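Local atomic coordinates of putative nucleotide-diphospho-sugar transferase (Desulfovibrio desulfuricans subsp. desulfuricans, PDB entry 3CGX), a protein that probably transfers sugars from nucleotide-diphospho-sugar donors, as a putative GT-A-type glycosyltransferase. Residues A32-L35 / Y36-F39; S213-Y216 / A217-E221; E25-G28 / N29-A33. All blocks are in the same frame, centred on the assembly; numbering follows the deposited sequence.

In the fold
Contacts 1 and 3 share helix 29-47: contact 3 forms at its first turn, where helix 21-27 breaks off at G28, and contact 1 lies one to two turns further in. Contact 2 runs the length of helix 214-221 from its N-cap, and that helix packs on helix 29-47; H38 ND1 of contact 1 meets S214 OG of contact 2 at 2.8 Å, and L35 lies against L219. Contact 1 is mostly buried and combines apolar faces with side chains whose polar ends find partners elsewhere in the chain. Contact 2 is partly buried, with a serine cap and a Y216-R220 ring-guanidinium pair whose arginine is exposed. Contact 3 is at the surface, where water bridges the helix junction.

Contact 1: residues A32-L35 / Y36-F39; sequences AAML and YRHF
Residues 32-35 and 36-39 are successive turns of helix 29-47, joined by regular i to i+4 bonds: Y36 N to A32 O (3.1 Å), R37 N to A33 O (2.8 Å) and H38 N to M34 O (3.0 Å). All three run at N-H...O angles of 155 to 159°. The side chains fan out from this spine. M34, a selenomethionine, and H38 lie side by side and point the same way. The M34 chain, bent at chi2 and chi3, sets SE 3.7 Å from H38 NE2, near the ring plane and thus at the imidazole edge. That edge also meets the backbone, since H38 CD2 lies 3.1 Å from M34 O. R37 also reaches the selenium, its CD 3.9 Å from M34 SE, and its guanidinium leads on to W72, a cation-pi partner, and to Y13. L35 sends its CB to F39 CE1 at 4.2 Å, and both residues also touch helix 214-221. Y36 departs from this group: with CG anti to its backbone N (chi1 174°), its ring leads away from 32-35, and OH bonds to S111 OG and K12 N, with a bound imidazole close to the side chain. The helix therefore presents chemically distinct sides: L35 and F39 give apolar surface to helix 214-221, H38 fixes its imidazole through ND1 to S214 OG while selenium borders the ring's other nitrogen, and the Y36 hydroxyl is satisfied by K12 and S111, just beyond the ends of strands 5-11 and 105-109.

Contact 2: residues S213-Y216 / A217-E221; sequences SSTY and ALLRE
Four backbone bonds tie S213-Y216 to A217-E221: A217 N to S213 O, L218 N to S214 O, L219 N to T215 O and R220 N to Y216 O, the last at 2.9 Å. A side-chain bond precedes them in the first turn, where Y216 N donates to S213 OG at 3.0 Å and 160°; S213 OG also bonds to F210 O. Apolar contact comes from L219, whose CD1 reaches Y216 CD2 at 4.3 Å. L219 continues onto L35 of helix 29-47 and onto L198, L201 and Y202 of helix 195-204. The ring-guanidinium pair is Y216 and R220, which cross at about a right angle with their flat groups 61° apart. R220 NH1 comes to the ring edge, in its plane, 3.8 Å from Y216 CD1, because the arginine chain turns back at chi3 (63°); this edge approach is not a face-on cation-pi stack. Among the polar ends, S214 OG and T215 OG1 hydrogen-bond to the two carboxylate oxygens of D42 on helix 29-47, and S214 OG also to H38 ND1. Together these features are those of a serine N-cap opening a short helix, here packed against helices 29-47 and 195-204.

Contact 3: residues E25-G28 / N29-A33; sequences EVVG and NDKAA
V27 O is gripped by two waters that bridge it to K31. The nearer, 2.6 Å from V27 O, accepts from K31 NZ at 2.9 Å; the other gives V27 O only a weak bond but accepts from K31 N at 2.9 Å. The last carbonyl of helix 21-27 is thereby linked by water to both the backbone and the ammonium end of a residue in the next helix. K31 spans this distance with CG anti to its backbone N (chi1 -171°) and a bend at chi3, and NZ has a further partner in N222. The link crosses a helix-to-helix junction: G28 is the first residue to leave helix 21-27, with a positive phi of 101°, a backbone angle that glycine adopts readily, and also the N-cap position of helix 29-47. G28 O already serves the new helix, accepting from A32 N at 3.0 Å, nearly along the C=O axis. Apolar contact accompanies the water links, where V27 crosses K31 at about a right angle: V27 CG2, set between its backbone N and carbonyl carbon, lies 4.0 Å from K31 CB and 4.1 Å from A32 CB.

Contact 1: residues A32-L35 / Y36-F39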
loop_
_atom_site.group_PDB
_atom_site.type_symbol
_atom_site.label_atom_id
_atom_site.label_comp_id
_atom_site.label_asym_id
_atom_site.label_seq_id
_atom_site.Cartn_x
_atom_site.Cartn_y
_atom_site.Cartn_z
ATOM N N ALA A 32 -5.739 -10.654 13.683
ATOM C CA ALA A 32 -5.900 -9.639 12.618
ATOM C C ALA A 32 -4.579 -8.892 12.479
ATOM O O ALA A 32 -4.110 -8.649 11.358
ATOM C CB ALA A 32 -7.034 -8.652 12.922
ATOM N N ALA A 33 -3.961 -8.562 13.612
ATOM C CA ALA A 33 -2.667 -7.861 13.599
ATOM C C ALA A 33 -1.509 -8.754 13.098
ATOM O O ALA A 33 -0.627 -8.269 12.366
ATOM C CB ALA A 33 -2.342 -7.235 14.972
HETATM N N MSE A 34 -1.547 -10.053 13.391
HETATM C CA MSE A 34 -0.520 -10.985 12.943
HETATM C C MSE A 34 -0.615 -11.132 11.426
HETATM O O MSE A 34 0.409 -11.142 10.712
HETATM C CB MSE A 34 -0.664 -12.370 13.622
HETATM C CG MSE A 34 0.311 -13.365 13.167
HETATM SE SE MSE A 34 2.157 -12.889 13.727
HETATM C CE MSE A 34 1.766 -12.141 15.519
ATOM N N LEU A 35 -1.842 -11.218 10.931
ATOM C CA LEU A 35 -2.068 -11.293 9.474
ATOM C C LEU A 35 -1.495 -10.066 8.773
ATOM O O LEU A 35 -0.768 -10.184 7.771
ATOM C CB LEU A 35 -3.535 -11.493 9.123
ATOM C CG LEU A 35 -4.090 -12.877 9.361
ATOM C CD1 LEU A 35 -5.623 -12.827 9.515
ATOM C CD2 LEU A 35 -3.616 -13.858 8.180
ATOM N N TYR A 36 -1.810 -8.893 9.313
ATOM C CA TYR A 36 -1.345 -7.631 8.716
ATOM C C TYR A 36 0.190 -7.557 8.790
ATOM O O TYR A 36 0.862 -7.157 7.834
ATOM C CB TYR A 36 -2.058 -6.400 9.347
ATOM C CG TYR A 36 -1.451 -5.104 8.826
ATOM C CD1 TYR A 36 -1.618 -4.716 7.502
ATOM C CD2 TYR A 36 -0.677 -4.285 9.663
ATOM C CE1 TYR A 36 -1.000 -3.549 7.001
ATOM C CE2 TYR A 36 -0.087 -3.119 9.182
ATOM C CZ TYR A 36 -0.229 -2.762 7.852
ATOM O OH TYR A 36 0.352 -1.635 7.328
ATOM N N ARG A 37 0.748 -8.017 9.906
ATOM C CA ARG A 37 2.215 -8.065 10.067
ATOM C C ARG A 37 2.825 -8.825 8.907
ATOM O O ARG A 37 3.799 -8.370 8.261
ATOM C CB ARG A 37 2.564 -8.674 11.411
ATOM C CG ARG A 37 4.032 -8.915 11.644
ATOM C CD ARG A 37 4.260 -9.661 12.968
ATOM N NE ARG A 37 4.094 -8.742 14.067
ATOM C CZ ARG A 37 5.094 -8.020 14.582
ATOM N NH1 ARG A 37 6.320 -8.172 14.113
ATOM N NH2 ARG A 37 4.872 -7.182 15.590
ATOM N N HIS A 38 2.216 -9.967 8.598
ATOM C CA HIS A 38 2.686 -10.791 7.483
ATOM C C HIS A 38 2.412 -10.194 6.098
ATOM O O HIS A 38 3.213 -10.451 5.161
ATOM C CB HIS A 38 2.151 -12.219 7.616
ATOM C CG HIS A 38 2.896 -12.983 8.661
ATOM N ND1 HIS A 38 4.082 -13.631 8.383
ATOM C CD2 HIS A 38 2.724 -13.060 10.002
ATOM C CE1 HIS A 38 4.560 -14.154 9.500
ATOM N NE2 HIS A 38 3.760 -13.817 10.497
ATOM N N PHE A 39 1.338 -9.424 5.961
ATOM C CA PHE A 39 1.054 -8.742 4.685
ATOM C C PHE A 39 2.277 -7.880 4.391
ATOM O O PHE A 39 2.824 -7.875 3.276
ATOM C CB PHE A 39 -0.121 -7.785 4.754
ATOM C CG PHE A 39 -1.500 -8.434 4.825
ATOM C CD1 PHE A 39 -1.673 -9.790 5.046
ATOM C CD2 PHE A 39 -2.627 -7.631 4.799
ATOM C CE1 PHE A 39 -2.945 -10.324 5.166
ATOM C CE2 PHE A 39 -3.920 -8.178 4.925
ATOM C CZ PHE A 39 -4.044 -9.534 5.136
#

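Contact 2: residues S213-Y216 / A217-E221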
loop_
_atom_site.group_PDB
_atom_site.type_symbol
_atom_site.label_atom_id
_atom_site.label_comp_id
_atom_site.label_asym_id
_atom_site.label_seq_id
_atom_site.Cartn_x
_atom_site.Cartn_y
_atom_site.Cartn_z
ATOM N N SER A 213 3.756 -17.696 0.194
ATOM C CA SER A 213 3.999 -16.621 1.140
ATOM C C SER A 213 3.731 -17.021 2.590
ATOM O O SER A 213 3.019 -17.987 2.867
ATOM C CB SER A 213 3.140 -15.394 0.792
ATOM O OG SER A 213 1.743 -15.624 0.993
ATOM N N SER A 214 4.318 -16.251 3.504
ATOM C CA SER A 214 4.120 -16.452 4.940
ATOM C C SER A 214 2.686 -16.106 5.285
ATOM O O SER A 214 2.078 -16.780 6.107
ATOM C CB SER A 214 5.097 -15.668 5.796
ATOM O OG SER A 214 4.853 -14.301 5.732
ATOM N N THR A 215 2.118 -15.106 4.628
ATOM C CA THR A 215 0.706 -14.794 4.799
ATOM C C THR A 215 -0.157 -16.009 4.453
ATOM O O THR A 215 -1.008 -16.434 5.267
ATOM C CB THR A 215 0.242 -13.600 3.961
ATOM O OG1 THR A 215 0.890 -12.452 4.455
ATOM C CG2 THR A 215 -1.345 -13.356 4.075
ATOM N N TYR A 216 0.067 -16.594 3.272
ATOM C CA TYR A 216 -0.768 -17.726 2.861
ATOM C C TYR A 216 -0.597 -18.906 3.823
ATOM O O TYR A 216 -1.593 -19.646 4.123
ATOM C CB TYR A 216 -0.518 -18.133 1.398
ATOM C CG TYR A 216 -1.526 -19.159 0.908
ATOM C CD1 TYR A 216 -1.301 -20.495 1.108
ATOM C CD2 TYR A 216 -2.712 -18.783 0.249
ATOM C CE1 TYR A 216 -2.186 -21.433 0.690
ATOM C CE2 TYR A 216 -3.605 -19.742 -0.177
ATOM C CZ TYR A 216 -3.333 -21.051 0.053
ATOM O OH TYR A 216 -4.203 -22.033 -0.364
ATOM N N ALA A 217 0.624 -19.123 4.315
ATOM C CA ALA A 217 0.827 -20.181 5.332
ATOM C C ALA A 217 -0.088 -19.962 6.554
ATOM O O ALA A 217 -0.653 -20.922 7.123
ATOM C CB ALA A 217 2.325 -20.283 5.788
ATOM N N LEU A 218 -0.181 -18.730 7.028
ATOM C CA LEU A 218 -1.100 -18.362 8.082
ATOM C C LEU A 218 -2.559 -18.626 7.769
ATOM O O LEU A 218 -3.311 -19.027 8.593
ATOM C CB LEU A 218 -0.993 -16.894 8.367
ATOM C CG LEU A 218 -0.416 -16.467 9.658
ATOM C CD1 LEU A 218 -1.139 -17.103 10.824
ATOM C CD2 LEU A 218 0.952 -16.943 9.533
ATOM N N LEU A 219 -2.946 -18.320 6.564
ATOM C CA LEU A 219 -4.329 -18.542 6.108
ATOM C C LEU A 219 -4.672 -20.022 6.117
ATOM O O LEU A 219 -5.742 -20.410 6.554
ATOM C CB LEU A 219 -4.589 -17.953 4.715
ATOM C CG LEU A 219 -4.336 -16.447 4.489
ATOM C CD1 LEU A 219 -4.521 -16.040 3.013
ATOM C CD2 LEU A 219 -5.214 -15.612 5.366
ATOM N N ARG A 220 -3.735 -20.843 5.640
ATOM C CA ARG A 220 -3.897 -22.299 5.578
ATOM C C ARG A 220 -4.080 -22.867 6.997
ATOM O O ARG A 220 -4.935 -23.745 7.251
ATOM C CB ARG A 220 -2.677 -22.883 4.816
ATOM C CG ARG A 220 -2.816 -24.245 4.328
ATOM C CD ARG A 220 -1.635 -24.477 3.422
ATOM N NE ARG A 220 -0.391 -24.372 4.183
ATOM C CZ ARG A 220 0.750 -23.853 3.725
ATOM N NH1 ARG A 220 0.818 -23.343 2.497
ATOM N NH2 ARG A 220 1.820 -23.823 4.517
ATOM N N GLU A 221 -3.296 -22.345 7.937
ATOM C CA GLU A 221 -3.431 -22.725 9.354
ATOM C C GLU A 221 -4.808 -22.387 9.869
ATOM O O GLU A 221 -5.334 -23.077 10.742
ATOM C CB GLU A 221 -2.446 -21.994 10.278
ATOM C CG GLU A 221 -1.042 -22.409 10.195
ATOM C CD GLU A 221 -0.145 -21.584 11.126
ATOM O OE1 GLU A 221 -0.652 -20.947 12.101
ATOM O OE2 GLU A 221 1.077 -21.590 10.861
#

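Contact 3: residues E25-G28 / N29-A33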
loop_
_atom_site.group_PDB
_atom_site.type_symbol
_atom_site.label_atom_id
_atom_site.label_comp_id
_atom_site.label_asym_id
_atom_site.label_seq_id
_atom_site.Cartn_x
_atom_site.Cartn_y
_atom_site.Cartn_z
ATOM N N GLU A 25 -12.800 -8.082 14.647
ATOM C CA GLU A 25 -14.159 -8.315 15.222
ATOM C C GLU A 25 -14.583 -9.752 15.029
ATOM O O GLU A 25 -15.321 -10.330 15.839
ATOM C CB GLU A 25 -15.200 -7.364 14.564
ATOM C CG GLU A 25 -15.168 -5.979 15.192
ATOM C CD GLU A 25 -16.046 -4.954 14.504
ATOM O OE1 GLU A 25 -15.669 -4.430 13.436
ATOM O OE2 GLU A 25 -17.091 -4.617 15.070
ATOM N N VAL A 26 -14.037 -10.357 13.994
ATOM C CA VAL A 26 -14.347 -11.757 13.638
ATOM C C VAL A 26 -13.258 -12.732 14.063
ATOM O O VAL A 26 -13.554 -13.703 14.737
ATOM C CB VAL A 26 -14.629 -11.927 12.108
ATOM C CG1 VAL A 26 -14.707 -13.386 11.707
ATOM C CG2 VAL A 26 -15.924 -11.199 11.733
ATOM N N VAL A 27 -11.997 -12.453 13.729
ATOM C CA VAL A 27 -10.935 -13.415 13.967
ATOM C C VAL A 27 -10.148 -13.147 15.251
ATOM O O VAL A 27 -9.280 -13.940 15.637
ATOM C CB VAL A 27 -9.942 -13.519 12.759
ATOM C CG1 VAL A 27 -10.690 -13.808 11.453
ATOM C CG2 VAL A 27 -9.051 -12.255 12.669
ATOM N N GLY A 28 -10.413 -12.007 15.871
ATOM C CA GLY A 28 -9.684 -11.602 17.076
ATOM C C GLY A 28 -8.620 -10.575 16.747
ATOM O O GLY A 28 -7.979 -10.668 15.720
ATOM N N ASN A 29 -8.430 -9.604 17.624
ATOM C CA ASN A 29 -7.469 -8.532 17.342
ATOM C C ASN A 29 -6.047 -9.020 17.184
ATOM O O ASN A 29 -5.323 -8.516 16.323
ATOM C CB ASN A 29 -7.519 -7.432 18.430
ATOM C CG ASN A 29 -8.641 -6.467 18.217
ATOM O OD1 ASN A 29 -9.331 -6.523 17.182
ATOM N ND2 ASN A 29 -8.835 -5.531 19.199
ATOM N N ASP A 30 -5.631 -10.002 17.979
ATOM C CA ASP A 30 -4.246 -10.491 17.867
ATOM C C ASP A 30 -3.988 -11.117 16.493
ATOM O O ASP A 30 -2.947 -10.870 15.876
ATOM C CB ASP A 30 -3.878 -11.520 18.941
ATOM C CG ASP A 30 -3.739 -10.902 20.343
ATOM O OD1 ASP A 30 -3.713 -9.670 20.483
ATOM O OD2 ASP A 30 -3.670 -11.665 21.325
ATOM N N LYS A 31 -4.912 -11.962 16.050
ATOM C CA LYS A 31 -4.770 -12.640 14.752
ATOM C C LYS A 31 -4.847 -11.658 13.576
ATOM O O LYS A 31 -4.130 -11.850 12.585
ATOM C CB LYS A 31 -5.833 -13.734 14.602
ATOM C CG LYS A 31 -5.655 -14.651 13.384
ATOM C CD LYS A 31 -6.417 -15.913 13.529
ATOM C CE LYS A 31 -5.740 -16.812 14.532
ATOM N NZ LYS A 31 -6.549 -17.981 14.773
ATOM N N ALA A 32 -5.739 -10.654 13.683
ATOM C CA ALA A 32 -5.900 -9.639 12.618
ATOM C C ALA A 32 -4.579 -8.892 12.479
ATOM O O ALA A 32 -4.110 -8.649 11.358
ATOM C CB ALA A 32 -7.034 -8.652 12.922
ATOM N N ALA A 33 -3.961 -8.562 13.612
ATOM C CA ALA A 33 -2.667 -7.861 13.599
ATOM C C ALA A 33 -1.509 -8.754 13.098
ATOM O O ALA A 33 -0.627 -8.269 12.366
ATOM C CB ALA A 33 -2.342 -7.235 14.972
HETATM O O HOH W 1 -6.871 -13.281 17.797
HETATM O O HOH W 2 -8.903 -16.546 15.661
#